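Local coordinates for protein CG8862 (PDB 3ISM) that probably cleaves DNA and RNA as the magnesium-dependent mitochondrial endonuclease G, here captured in complex with its protein inhibitor, at residues H32-S37 with D78-P83; Y39-D44 with L121-P126; V53-T58 with V156-L161; R99-A104 with E117-S122. All coordinates share one frame; numbering follows the deposited sequence. Where two conformers were deposited one is given.

Contact 1. Residues H32-S37 with D78-P83; sequences HVRSHS and DESIHP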
loop_
_atom_site.group_PDB
_atom_site.type_symbol
_atom_site.label_atom_id
_atom_site.label_comp_id
_atom_site.label_asym_id
_atom_site.label_seq_id
_atom_site.Cartn_x
_atom_site.Cartn_y
_atom_site.Cartn_z
ATOM N N HIS B 32 8.794 9.858 -5.051
ATOM C CA HIS B 32 10.081 9.330 -5.492
ATOM C C HIS B 32 10.144 9.285 -7.029
ATOM O O HIS B 32 10.361 8.220 -7.634
ATOM C CB HIS B 32 10.269 7.935 -4.881
ATOM C CG HIS B 32 11.686 7.596 -4.558
ATOM N ND1 HIS B 32 12.351 8.132 -3.472
ATOM C CD2 HIS B 32 12.564 6.771 -5.172
ATOM C CE1 HIS B 32 13.584 7.662 -3.445
ATOM N NE2 HIS B 32 13.732 6.817 -4.452
ATOM N N VAL B 33 9.931 10.447 -7.643
ATOM C CA VAL B 33 9.821 10.560 -9.105
ATOM C C VAL B 33 11.197 10.687 -9.737
ATOM O O VAL B 33 11.989 11.561 -9.355
ATOM C CB VAL B 33 8.925 11.748 -9.551
ATOM C CG1 VAL B 33 8.979 11.925 -11.077
ATOM C CG2 VAL B 33 7.482 11.531 -9.111
ATOM N N ARG B 34 11.471 9.802 -10.693
ATOM C CA ARG B 34 12.771 9.747 -11.346
ATOM C C ARG B 34 12.625 9.790 -12.860
ATOM O O ARG B 34 11.707 9.205 -13.424
ATOM C CB ARG B 34 13.520 8.481 -10.933
ATOM C CG ARG B 34 14.178 8.556 -9.547
ATOM C CD ARG B 34 14.828 7.232 -9.147
ATOM N NE ARG B 34 15.920 6.862 -10.047
ATOM C CZ ARG B 34 15.833 5.944 -11.010
ATOM N NH1 ARG B 34 14.702 5.275 -11.204
ATOM N NH2 ARG B 34 16.886 5.683 -11.774
ATOM N N SER B 35 13.538 10.490 -13.515
ATOM C CA SER B 35 13.483 10.665 -14.960
ATOM C C SER B 35 14.574 9.862 -15.646
ATOM O O SER B 35 15.721 9.895 -15.222
ATOM C CB SER B 35 13.647 12.147 -15.319
ATOM O OG SER B 35 12.750 12.963 -14.586
ATOM N N HIS B 36 14.208 9.149 -16.699
ATOM C CA HIS B 36 15.192 8.557 -17.575
ATOM C C HIS B 36 15.168 9.369 -18.869
ATOM O O HIS B 36 14.483 10.396 -18.955
ATOM C CB HIS B 36 14.926 7.057 -17.778
ATOM C CG HIS B 36 15.113 6.258 -16.527
ATOM N ND1 HIS B 36 16.337 5.749 -16.144
ATOM C CD2 HIS B 36 14.246 5.939 -15.535
ATOM C CE1 HIS B 36 16.210 5.125 -14.987
ATOM N NE2 HIS B 36 14.952 5.232 -14.591
ATOM N N SER B 37 15.937 8.933 -19.854
ATOM C CA SER B 37 16.033 9.628 -21.121
ATOM C C SER B 37 14.736 9.695 -21.923
ATOM O O SER B 37 14.556 10.626 -22.706
ATOM C CB SER B 37 17.121 9.001 -21.981
ATOM O OG SER B 37 18.343 8.903 -21.267
ATOM N N ASP B 78 19.083 -0.951 -9.877
ATOM C CA ASP B 78 19.132 0.506 -10.016
ATOM C C ASP B 78 19.871 1.123 -8.812
ATOM O O ASP B 78 19.337 1.171 -7.693
ATOM C CB ASP B 78 17.708 1.063 -10.125
ATOM C CG ASP B 78 17.683 2.562 -10.401
ATOM O OD1 ASP B 78 18.737 3.227 -10.276
ATOM O OD2 ASP B 78 16.598 3.070 -10.751
ATOM N N GLU B 79 21.077 1.620 -9.071
ATOM C CA GLU B 79 21.975 2.103 -8.027
ATOM C C GLU B 79 21.602 3.495 -7.546
ATOM O O GLU B 79 22.135 3.984 -6.552
ATOM C CB GLU B 79 23.428 2.082 -8.521
ATOM C CG GLU B 79 24.042 0.693 -8.537
ATOM C CD GLU B 79 25.261 0.588 -9.429
ATOM O OE1 GLU B 79 25.664 1.609 -10.031
ATOM O OE2 GLU B 79 25.815 -0.527 -9.539
ATOM N N SER B 80 20.689 4.145 -8.253
ATOM C CA SER B 80 20.196 5.428 -7.773
ATOM C C SER B 80 19.114 5.239 -6.697
ATOM O O SER B 80 18.670 6.226 -6.106
ATOM C CB SER B 80 19.661 6.267 -8.923
ATOM O OG SER B 80 18.401 5.777 -9.326
ATOM N N ILE B 81 18.699 3.990 -6.442
ATOM C CA ILE B 81 17.756 3.674 -5.337
ATOM C C ILE B 81 18.556 3.234 -4.094
ATOM O O ILE B 81 19.519 2.458 -4.215
ATOM C CB ILE B 81 16.755 2.521 -5.694
ATOM C CG1 ILE B 81 16.056 2.736 -7.056
ATOM C CG2 ILE B 81 15.727 2.307 -4.582
ATOM C CD1 ILE B 81 15.120 3.901 -7.095
ATOM N N HIS B 82 18.168 3.728 -2.916
ATOM C CA HIS B 82 18.807 3.338 -1.647
ATOM C C HIS B 82 18.778 1.798 -1.538
ATOM O O HIS B 82 17.766 1.183 -1.873
ATOM C CB HIS B 82 18.069 4.018 -0.463
ATOM C CG HIS B 82 18.720 3.820 0.878
ATOM N ND1 HIS B 82 18.647 2.633 1.579
ATOM C CD2 HIS B 82 19.444 4.666 1.652
ATOM C CE1 HIS B 82 19.318 2.748 2.712
ATOM N NE2 HIS B 82 19.809 3.972 2.785
ATOM N N PRO B 83 19.895 1.172 -1.106
ATOM C CA PRO B 83 19.982 -0.299 -1.016
ATOM C C PRO B 83 18.826 -1.008 -0.284
ATOM O O PRO B 83 18.499 -2.151 -0.638
ATOM C CB PRO B 83 21.318 -0.535 -0.307
ATOM C CG PRO B 83 22.144 0.655 -0.699
ATOM C CD PRO B 83 21.166 1.814 -0.721
HETATM O O HOH W 1 15.952 5.636 -3.034
#
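Arg34 carries this contact, reaching tip to tip toward Asp78: NH2 forms a salt bridge with OD2 at 2.8 Å. The carboxylate oxygen lies over one face of the guanidinium and the two planes are 65° apart, so the pair is not the flat, two-pronged kind. A bend at chi3 (63°) in this conformer, one of two, turns the guanidinium onto the loop, where Arg34 NE comes within 2.8 Å of Ser80 OG. Behind the charges, Arg34 CD rests against Ile81 CD1 at 3.9 Å, and the same methyl meets the edge of the His32 ring. A water accepts a hydrogen bond from His82 N and a weak one from His32 NE2. Within the loop, Asp78 OD1 takes hydrogen bonds from Ser80 N (3.0 Å) and Ser80 OG (2.7 Å), both from above the carboxylate plane; from outside, OD2 also bonds to Ser122 OG. The adjacent guanidinium, with the Ser122 hydroxyl on the same oxygen, would probably favour an ionised Asp78. The loop side is thus an Asx turn within a type I beta turn, closed by Ile81 N to Asp78 O and reached by Arg34 from strand 33-35, the large sheet's edge strand within this chain.

Contact 2. Residues Y39-D44 with L121-P126; sequences YVLSYD and LSNMAP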
loop_
_atom_site.group_PDB
_atom_site.type_symbol
_atom_site.label_atom_id
_atom_site.label_comp_id
_atom_site.label_asym_id
_atom_site.label_seq_id
_atom_site.Cartn_x
_atom_site.Cartn_y
_atom_site.Cartn_z
ATOM N N TYR B 39 11.501 8.013 -20.527
ATOM C CA TYR B 39 10.318 7.760 -19.696
ATOM C C TYR B 39 10.487 8.354 -18.305
ATOM O O TYR B 39 11.590 8.756 -17.926
ATOM C CB TYR B 39 9.941 6.270 -19.641
ATOM C CG TYR B 39 10.868 5.342 -18.867
ATOM C CD1 TYR B 39 10.497 4.849 -17.622
ATOM C CD2 TYR B 39 12.077 4.910 -19.404
ATOM C CE1 TYR B 39 11.312 3.977 -16.924
ATOM C CE2 TYR B 39 12.898 4.030 -18.711
ATOM C CZ TYR B 39 12.511 3.569 -17.477
ATOM O OH TYR B 39 13.318 2.696 -16.766
ATOM N N VAL B 40 9.382 8.442 -17.575
ATOM C CA VAL B 40 9.384 8.967 -16.211
ATOM C C VAL B 40 8.872 7.875 -15.268
ATOM O O VAL B 40 7.965 7.124 -15.621
ATOM C CB VAL B 40 8.548 10.277 -16.090
ATOM C CG1 VAL B 40 8.578 10.823 -14.669
ATOM C CG2 VAL B 40 9.074 11.342 -17.056
ATOM N N LEU B 41 9.471 7.776 -14.087
ATOM C CA LEU B 41 9.159 6.703 -13.151
ATOM C C LEU B 41 8.929 7.227 -11.740
ATOM O O LEU B 41 9.752 7.967 -11.221
ATOM C CB LEU B 41 10.304 5.688 -13.147
ATOM C CG LEU B 41 10.207 4.474 -12.209
ATOM C CD1 LEU B 41 10.500 3.220 -13.017
ATOM C CD2 LEU B 41 11.180 4.577 -11.070
ATOM N N SER B 42 7.821 6.823 -11.119
ATOM C CA SER B 42 7.612 7.040 -9.696
ATOM C C SER B 42 7.811 5.690 -9.021
ATOM O O SER B 42 7.158 4.717 -9.389
ATOM C CB SER B 42 6.217 7.588 -9.435
ATOM O OG SER B 42 5.839 7.517 -8.064
ATOM N N TYR B 43 8.758 5.625 -8.078
ATOM C CA TYR B 43 9.152 4.348 -7.477
ATOM C C TYR B 43 8.496 4.151 -6.113
ATOM O O TYR B 43 8.513 5.060 -5.263
ATOM C CB TYR B 43 10.673 4.262 -7.313
ATOM C CG TYR B 43 11.165 2.878 -6.945
ATOM C CD1 TYR B 43 11.009 1.801 -7.832
ATOM C CD2 TYR B 43 11.767 2.633 -5.708
ATOM C CE1 TYR B 43 11.464 0.516 -7.493
ATOM C CE2 TYR B 43 12.222 1.355 -5.356
ATOM C CZ TYR B 43 12.070 0.304 -6.264
ATOM O OH TYR B 43 12.534 -0.954 -5.950
ATOM N N ASP B 44 7.928 2.970 -5.912
ATOM C CA ASP B 44 7.300 2.621 -4.637
ATOM C C ASP B 44 8.334 1.860 -3.799
ATOM O O ASP B 44 8.536 0.663 -4.001
ATOM C CB ASP B 44 6.050 1.773 -4.898
ATOM C CG ASP B 44 5.270 1.443 -3.634
ATOM O OD1 ASP B 44 5.773 1.721 -2.528
ATOM O OD2 ASP B 44 4.136 0.917 -3.753
ATOM N N LEU B 121 15.865 -2.780 -12.805
ATOM C CA LEU B 121 14.888 -3.486 -11.986
ATOM C C LEU B 121 13.871 -2.574 -11.289
ATOM O O LEU B 121 12.834 -3.049 -10.837
ATOM C CB LEU B 121 15.583 -4.375 -10.952
ATOM C CG LEU B 121 16.325 -5.546 -11.599
ATOM C CD1 LEU B 121 17.268 -6.190 -10.597
ATOM C CD2 LEU B 121 15.326 -6.565 -12.167
ATOM N N SER B 122 14.168 -1.278 -11.196
ATOM C CA SER B 122 13.184 -0.333 -10.677
ATOM C C SER B 122 12.018 -0.100 -11.635
ATOM O O SER B 122 10.993 0.439 -11.227
ATOM C CB SER B 122 13.833 0.992 -10.298
ATOM O OG SER B 122 14.539 1.531 -11.383
ATOM N N ASN B 123 12.183 -0.511 -12.897
ATOM C CA ASN B 123 11.118 -0.426 -13.901
ATOM C C ASN B 123 10.327 -1.742 -13.964
ATOM O O ASN B 123 9.423 -1.891 -14.779
ATOM C CB ASN B 123 11.689 -0.022 -15.278
ATOM C CG ASN B 123 10.597 0.118 -16.381
ATOM O OD1 ASN B 123 9.557 0.756 -16.182
ATOM N ND2 ASN B 123 10.856 -0.484 -17.547
ATOM N N MET B 124 10.658 -2.682 -13.074
ATOM C CA MET B 124 10.075 -4.026 -13.118
ATOM C C MET B 124 9.075 -4.286 -12.015
ATOM O O MET B 124 9.197 -3.753 -10.909
ATOM C CB MET B 124 11.167 -5.105 -13.030
ATOM C CG MET B 124 12.240 -4.992 -14.083
ATOM S SD MET B 124 11.573 -5.295 -15.717
ATOM C CE MET B 124 12.706 -4.323 -16.675
ATOM N N ALA B 125 8.092 -5.129 -12.324
ATOM C CA ALA B 125 7.225 -5.734 -11.313
ATOM C C ALA B 125 7.005 -7.197 -11.660
ATOM O O ALA B 125 7.037 -7.570 -12.844
ATOM C CB ALA B 125 5.877 -4.998 -11.187
ATOM N N PRO B 126 6.830 -8.043 -10.628
ATOM C CA PRO B 126 6.574 -9.457 -10.873
ATOM C C PRO B 126 5.293 -9.645 -11.660
ATOM O O PRO B 126 4.222 -9.205 -11.240
ATOM C CB PRO B 126 6.459 -10.058 -9.456
ATOM C CG PRO B 126 7.255 -9.125 -8.612
ATOM C CD PRO B 126 6.955 -7.755 -9.193
#
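Tyr39 takes the crowded first torsion, CG between the backbone N and the carbonyl carbon (chi1 70°), whereas Leu41, Tyr43 and Asn123 all hold CG anti to the backbone N (chi1 -179° in Asn123). These settings bring three side chains of strand 40-44 and its approach down on the short 3-10 turn 121-123. Leu41 CD1 presses on the carbonyl oxygen of Ser122 at 3.3 Å and reaches Asn123 CA at 3.8 Å. That oxygen also lies at the edge of the Tyr43 ring, near its plane, while Tyr43 CE1 touches Ser122 CB at 3.7 Å. At the other end Tyr39 crosses Asn123 obliquely, ring and amide planes 45° apart, with Tyr39 OH 3.5 Å from Asn123 CB. No hydrogen bond spans the two segments; the buried polar ends are satisfied around them. Tyr39 OH bonds to Glu117 O, Tyr43 OH to Phe85 O, and Asn123 ND2 is gripped by both Thr118 O and Ala103 O. An alanine in place of Tyr39 would remove the ring and the bond to Glu117 O, and would probably leave the Asn123 side chain less well packed on that side. Met124 N to Leu121 O (3.1 Å) closes the turn, which leads into strand 124-127, the second strand of the beta-beta-alpha metal finger, with the Asn123 side chain about 4 Å from that of His101.

Contact 3. Residues V53-T58 with V156-L161; sequences VFEHLT and VCTGPL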
loop_
_atom_site.group_PDB
_atom_site.type_symbol
_atom_site.label_atom_id
_atom_site.label_comp_id
_atom_site.label_asym_id
_atom_site.label_seq_id
_atom_site.Cartn_x
_atom_site.Cartn_y
_atom_site.Cartn_z
ATOM N N VAL B 53 4.721 4.444 -14.313
ATOM C CA VAL B 53 5.644 5.042 -15.263
ATOM C C VAL B 53 4.816 5.854 -16.275
ATOM O O VAL B 53 3.607 5.612 -16.435
ATOM C CB VAL B 53 6.509 3.996 -16.007
ATOM C CG1 VAL B 53 7.364 3.198 -15.051
ATOM C CG2 VAL B 53 5.630 3.068 -16.852
ATOM N N PHE B 54 5.471 6.803 -16.944
ATOM C CA PHE B 54 4.803 7.634 -17.918
ATOM C C PHE B 54 5.619 7.697 -19.212
ATOM O O PHE B 54 6.850 7.799 -19.189
ATOM C CB PHE B 54 4.534 9.048 -17.372
ATOM C CG PHE B 54 3.172 9.564 -17.724
ATOM C CD1 PHE B 54 2.146 9.539 -16.785
ATOM C CD2 PHE B 54 2.895 10.001 -19.019
ATOM C CE1 PHE B 54 0.859 9.978 -17.127
ATOM C CE2 PHE B 54 1.616 10.431 -19.368
ATOM C CZ PHE B 54 0.592 10.410 -18.422
ATOM N N GLU B 55 4.923 7.624 -20.336
ATOM C CA GLU B 55 5.576 7.566 -21.650
ATOM C C GLU B 55 4.824 8.455 -22.621
ATOM O O GLU B 55 3.610 8.603 -22.525
ATOM C CB GLU B 55 5.599 6.135 -22.190
ATOM C CG GLU B 55 6.408 5.107 -21.350
ATOM C CD GLU B 55 6.139 3.655 -21.793
ATOM O OE1 GLU B 55 4.972 3.211 -21.716
ATOM O OE2 GLU B 55 7.086 2.957 -22.216
ATOM N N HIS B 56 5.565 9.056 -23.546
ATOM C CA HIS B 56 4.978 9.782 -24.645
ATOM C C HIS B 56 5.533 9.157 -25.918
ATOM O O HIS B 56 6.716 9.296 -26.213
ATOM C CB HIS B 56 5.298 11.285 -24.559
ATOM C CG HIS B 56 5.197 12.002 -25.876
ATOM N ND1 HIS B 56 6.202 12.808 -26.359
ATOM C CD2 HIS B 56 4.223 12.009 -26.819
ATOM C CE1 HIS B 56 5.852 13.288 -27.544
ATOM N NE2 HIS B 56 4.657 12.813 -27.848
ATOM N N LEU B 57 4.667 8.463 -26.652
ATOM C CA LEU B 57 5.065 7.705 -27.830
ATOM C C LEU B 57 4.669 8.419 -29.117
ATOM O O LEU B 57 3.586 9.031 -29.211
ATOM C CB LEU B 57 4.436 6.302 -27.826
ATOM C CG LEU B 57 4.341 5.511 -26.512
ATOM C CD1 LEU B 57 3.708 4.136 -26.794
ATOM C CD2 LEU B 57 5.697 5.352 -25.805
ATOM N N THR B 58 5.572 8.343 -30.091
ATOM C CA THR B 58 5.291 8.720 -31.453
ATOM C C THR B 58 5.602 7.516 -32.356
ATOM O O THR B 58 6.193 6.520 -31.908
ATOM C CB THR B 58 6.153 9.926 -31.895
ATOM O OG1 THR B 58 7.536 9.601 -31.726
ATOM C CG2 THR B 58 5.823 11.174 -31.063
ATOM N N VAL B 156 0.889 7.638 -22.278
ATOM C CA VAL B 156 0.467 6.450 -21.544
ATOM C C VAL B 156 1.101 6.334 -20.155
ATOM O O VAL B 156 2.313 6.510 -19.982
ATOM C CB VAL B 156 0.637 5.130 -22.401
ATOM C CG1 VAL B 156 2.045 5.034 -22.984
ATOM C CG2 VAL B 156 0.277 3.878 -21.588
ATOM N N CYS B 157 0.240 6.074 -19.180
ATOM C CA CYS B 157 0.630 5.774 -17.820
ATOM C C CYS B 157 0.315 4.318 -17.508
ATOM O O CYS B 157 -0.810 3.850 -17.720
ATOM C CB CYS B 157 -0.125 6.672 -16.840
ATOM S SG CYS B 157 0.416 6.466 -15.118
ATOM N N THR B 158 1.324 3.612 -17.009
ATOM C CA THR B 158 1.261 2.180 -16.743
ATOM C C THR B 158 1.634 1.982 -15.280
ATOM O O THR B 158 2.558 2.632 -14.805
ATOM C CB THR B 158 2.300 1.426 -17.626
ATOM O OG1 THR B 158 2.035 1.676 -19.019
ATOM C CG2 THR B 158 2.262 -0.073 -17.353
ATOM N N GLY B 159 0.936 1.101 -14.562
ATOM C CA GLY B 159 1.269 0.852 -13.152
ATOM C C GLY B 159 0.542 -0.334 -12.532
ATOM O O GLY B 159 -0.350 -0.905 -13.138
ATOM N N PRO B 160 0.956 -0.727 -11.316
ATOM C CA PRO B 160 0.359 -1.812 -10.556
ATOM C C PRO B 160 -0.850 -1.405 -9.721
ATOM O O PRO B 160 -1.007 -0.221 -9.362
ATOM C CB PRO B 160 1.500 -2.237 -9.635
ATOM C CG PRO B 160 2.261 -0.978 -9.378
ATOM C CD PRO B 160 2.146 -0.167 -10.642
ATOM N N LEU B 161 -1.689 -2.388 -9.436
ATOM C CA LEU B 161 -2.814 -2.258 -8.514
ATOM C C LEU B 161 -2.787 -3.448 -7.566
ATOM O O LEU B 161 -2.228 -4.497 -7.887
ATOM C CB LEU B 161 -4.164 -2.272 -9.249
ATOM C CG LEU B 161 -4.461 -1.149 -10.238
ATOM C CD1 LEU B 161 -5.677 -1.485 -11.122
ATOM C CD2 LEU B 161 -4.649 0.157 -9.501
HETATM O O HOH W 2 3.402 3.989 -19.667
#
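Strands 49-57 and 153-161 are antiparallel neighbours in the middle of the large mixed sheet, their local axes 4.8 Å apart. Backbone bonds run both ways in the hydrogen-bonded pairs Val53-Thr158 and Glu55-Val156: Val53 N to Thr158 O (2.9 Å) is nearly straight at 165°, whereas Glu55 N to Val156 O is more bent at 146°. Phe54 and Cys157 form the non-hydrogen-bonded pair between them, and their face is the tight, apolar one. The Phe54 ring folds over the neighbouring strand, CE1 3.5 Å from Cys157 CB, with Val156 O above one face near the rim. Cys157 SG lies 4.8 Å from the ring centroid, an oblique sulfur-aromatic contact, and Phe240 meets the same ring edge-to-face. The opposite face, bearing Val53, Glu55, Val156 and Thr158, is also buried but more polar, takes in a water, and has slightly longer side-chain contacts. There Glu55 and Val156 run side by side, Glu55 CB 3.8 Å from Val156 CG1, and Val53 CG2 lies alongside Thr158 CB. The polar ends have outside partners as well: Glu55 OE2 bonds to His108 and Asn107, Thr158 OG1 to Lys192. Glu55 OE1 and Thr158 OG1 stay 4.3 Å apart, and a water bridges them, donating to Glu55 OE1 (2.7 Å) and Val156 O (2.8 Å) and accepting from Thr158 OG1.

Contact 4. Residues R99-A104 with E117-S122; sequences RGHMAA and ETFYLS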
loop_
_atom_site.group_PDB
_atom_site.type_symbol
_atom_site.label_atom_id
_atom_site.label_comp_id
_atom_site.label_asym_id
_atom_site.label_seq_id
_atom_site.Cartn_x
_atom_site.Cartn_y
_atom_site.Cartn_z
ATOM N N ARG B 99 10.384 -10.795 -14.608
ATOM C CA ARG B 99 10.675 -9.374 -14.412
ATOM C C ARG B 99 9.936 -8.617 -15.509
ATOM O O ARG B 99 10.376 -8.588 -16.684
ATOM C CB ARG B 99 12.181 -9.103 -14.504
ATOM C CG ARG B 99 12.995 -9.817 -13.442
ATOM C CD ARG B 99 14.447 -9.965 -13.832
ATOM N NE ARG B 99 14.627 -11.013 -14.826
ATOM C CZ ARG B 99 15.788 -11.601 -15.115
ATOM N NH1 ARG B 99 16.901 -11.260 -14.473
ATOM N NH2 ARG B 99 15.832 -12.543 -16.047
ATOM N N GLY B 100 8.803 -8.024 -15.149
ATOM C CA GLY B 100 7.910 -7.434 -16.164
ATOM C C GLY B 100 8.074 -5.933 -16.293
ATOM O O GLY B 100 7.846 -5.188 -15.315
ATOM N N HIS B 101 8.486 -5.487 -17.489
ATOM C CA HIS B 101 8.639 -4.062 -17.772
ATOM C C HIS B 101 7.318 -3.327 -17.526
ATOM O O HIS B 101 6.264 -3.758 -18.026
ATOM C CB HIS B 101 8.969 -3.829 -19.242
ATOM C CG HIS B 101 10.366 -4.173 -19.638
ATOM N ND1 HIS B 101 10.766 -5.460 -19.941
ATOM C CD2 HIS B 101 11.441 -3.380 -19.866
ATOM C CE1 HIS B 101 12.039 -5.447 -20.296
ATOM N NE2 HIS B 101 12.471 -4.198 -20.263
ATOM N N MET B 102 7.380 -2.213 -16.800
ATOM C CA MET B 102 6.282 -1.248 -16.832
ATOM C C MET B 102 6.374 -0.371 -18.096
ATOM O O MET B 102 5.448 -0.341 -18.893
ATOM C CB MET B 102 6.212 -0.422 -15.533
ATOM C CG MET B 102 5.952 -1.239 -14.261
ATOM S SD MET B 102 4.353 -2.107 -14.187
ATOM C CE MET B 102 4.815 -3.726 -14.867
ATOM N N ALA B 103 7.484 0.339 -18.274
ATOM C CA ALA B 103 7.786 0.998 -19.536
ATOM C C ALA B 103 8.470 -0.044 -20.419
ATOM O O ALA B 103 9.618 -0.430 -20.145
ATOM C CB ALA B 103 8.722 2.194 -19.320
ATOM N N ALA B 104 7.762 -0.511 -21.450
ATOM C CA ALA B 104 8.248 -1.591 -22.324
ATOM C C ALA B 104 9.450 -1.171 -23.162
ATOM O O ALA B 104 9.549 -0.025 -23.613
ATOM C CB ALA B 104 7.124 -2.101 -23.236
ATOM N N GLU B 117 17.808 1.659 -20.580
ATOM C CA GLU B 117 17.251 2.192 -19.344
ATOM C C GLU B 117 15.922 1.545 -18.899
ATOM O O GLU B 117 15.543 1.655 -17.729
ATOM C CB GLU B 117 17.106 3.718 -19.439
ATOM C CG GLU B 117 18.425 4.516 -19.422
ATOM C CD GLU B 117 18.240 5.940 -19.960
ATOM O OE1 GLU B 117 17.076 6.371 -20.114
ATOM O OE2 GLU B 117 19.246 6.625 -20.253
ATOM N N THR B 118 15.205 0.879 -19.803
ATOM C CA THR B 118 13.989 0.161 -19.391
ATOM C C THR B 118 14.325 -1.145 -18.667
ATOM O O THR B 118 13.453 -1.771 -18.067
ATOM C CB THR B 118 13.041 -0.147 -20.579
ATOM O OG1 THR B 118 13.653 -1.107 -21.458
ATOM C CG2 THR B 118 12.732 1.127 -21.365
ATOM N N PHE B 119 15.588 -1.555 -18.700
ATOM C CA PHE B 119 15.983 -2.798 -18.029
ATOM C C PHE B 119 16.444 -2.665 -16.564
ATOM O O PHE B 119 16.837 -3.657 -15.941
ATOM C CB PHE B 119 16.988 -3.580 -18.878
ATOM C CG PHE B 119 16.358 -4.289 -20.051
ATOM C CD1 PHE B 119 16.105 -5.656 -19.997
ATOM C CD2 PHE B 119 16.006 -3.588 -21.206
ATOM C CE1 PHE B 119 15.519 -6.318 -21.077
ATOM C CE2 PHE B 119 15.420 -4.247 -22.301
ATOM C CZ PHE B 119 15.178 -5.614 -22.234
ATOM N N TYR B 120 16.370 -1.455 -16.004
ATOM C CA TYR B 120 16.600 -1.299 -14.572
ATOM C C TYR B 120 15.493 -2.021 -13.835
ATOM O O TYR B 120 14.315 -1.886 -14.198
ATOM C CB TYR B 120 16.625 0.167 -14.147
ATOM C CG TYR B 120 17.892 0.885 -14.516
ATOM C CD1 TYR B 120 19.102 0.543 -13.925
ATOM C CD2 TYR B 120 17.881 1.911 -15.462
ATOM C CE1 TYR B 120 20.283 1.204 -14.272
ATOM C CE2 TYR B 120 19.046 2.584 -15.807
ATOM C CZ TYR B 120 20.242 2.226 -15.204
ATOM O OH TYR B 120 21.407 2.885 -15.547
ATOM N N LEU B 121 15.865 -2.780 -12.805
ATOM C CA LEU B 121 14.888 -3.486 -11.986
ATOM C C LEU B 121 13.871 -2.574 -11.289
ATOM O O LEU B 121 12.834 -3.049 -10.837
ATOM C CB LEU B 121 15.583 -4.375 -10.952
ATOM C CG LEU B 121 16.325 -5.546 -11.599
ATOM C CD1 LEU B 121 17.268 -6.190 -10.597
ATOM C CD2 LEU B 121 15.326 -6.565 -12.167
ATOM N N SER B 122 14.168 -1.278 -11.196
ATOM C CA SER B 122 13.184 -0.333 -10.677
ATOM C C SER B 122 12.018 -0.100 -11.635
ATOM O O SER B 122 10.993 0.439 -11.227
ATOM C CB SER B 122 13.833 0.992 -10.298
ATOM O OG SER B 122 14.539 1.531 -11.383
#
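The end of strand 98-101, the first strand of the beta-beta-alpha metal finger, presents His101, the predicted proton acceptor, and the loop that follows helix 112-116 holds its ring. Phe119 makes the aromatic contact, a T-shaped stack: the edge of the imidazole meets the face of the phenyl, planes at 85° and centroids 4.5 Å apart. NE2 sits over the centre of the Phe119 ring, while ND1 lies further from it. Thr118 gives the larger share of the interface; its side chain crosses that of His101 at about a right angle, and Thr118 O lies 3.1 Å from His101 CD2. NE2 is also close to that carbonyl but badly angled for a hydrogen bond; the nearby magnesium would probably disfavour a charged imidazole, as suits a proton acceptor. Thr118 is steadied in turn by OG1, which bonds to Cys115 O, and its CB packs on Ala103 O at 3.5 Å. A leucine in place of Phe119 would remove the flat face under NE2 and is likely to leave the imidazole less firmly oriented. Further along, the Leu121 and Arg99 side chains cross obliquely, Leu121 CD2 3.9 Å from Arg99 CD; the guanidinium beyond bonds to Asn89 and forms a salt bridge with Asp330 of the CG4930 chain. With magnesium about 4 Å from the His101 side chain, this is consistent with the catalytic histidine site of the His-Me finger nucleases.

Contacts 1, 2 and 3 follow the large sheet inward from its edge: strand 33-35, then 40-44, then 49-57 paired with 153-161. Contacts 1 and 3 do not touch, their centres about 17 Å apart; contact 2 joins them, through Arg34 N to Leu41 O (2.6 Å) on one side and Val40 O to Phe54 N (2.8 Å) on the other. Contact 4, centred about 6 Å from contact 2 and sharing Leu121 and Ser122 with it, holds His101, whose side chain is about 4 Å from the magnesium. Asn123 ND2 to Ala103 O (2.9 Å) ties these two together, and Glu55 of contact 3 packs against Ala103. The magnesium lies about 8 Å from the Asn123 side chain and about 9 Å from that of Thr158.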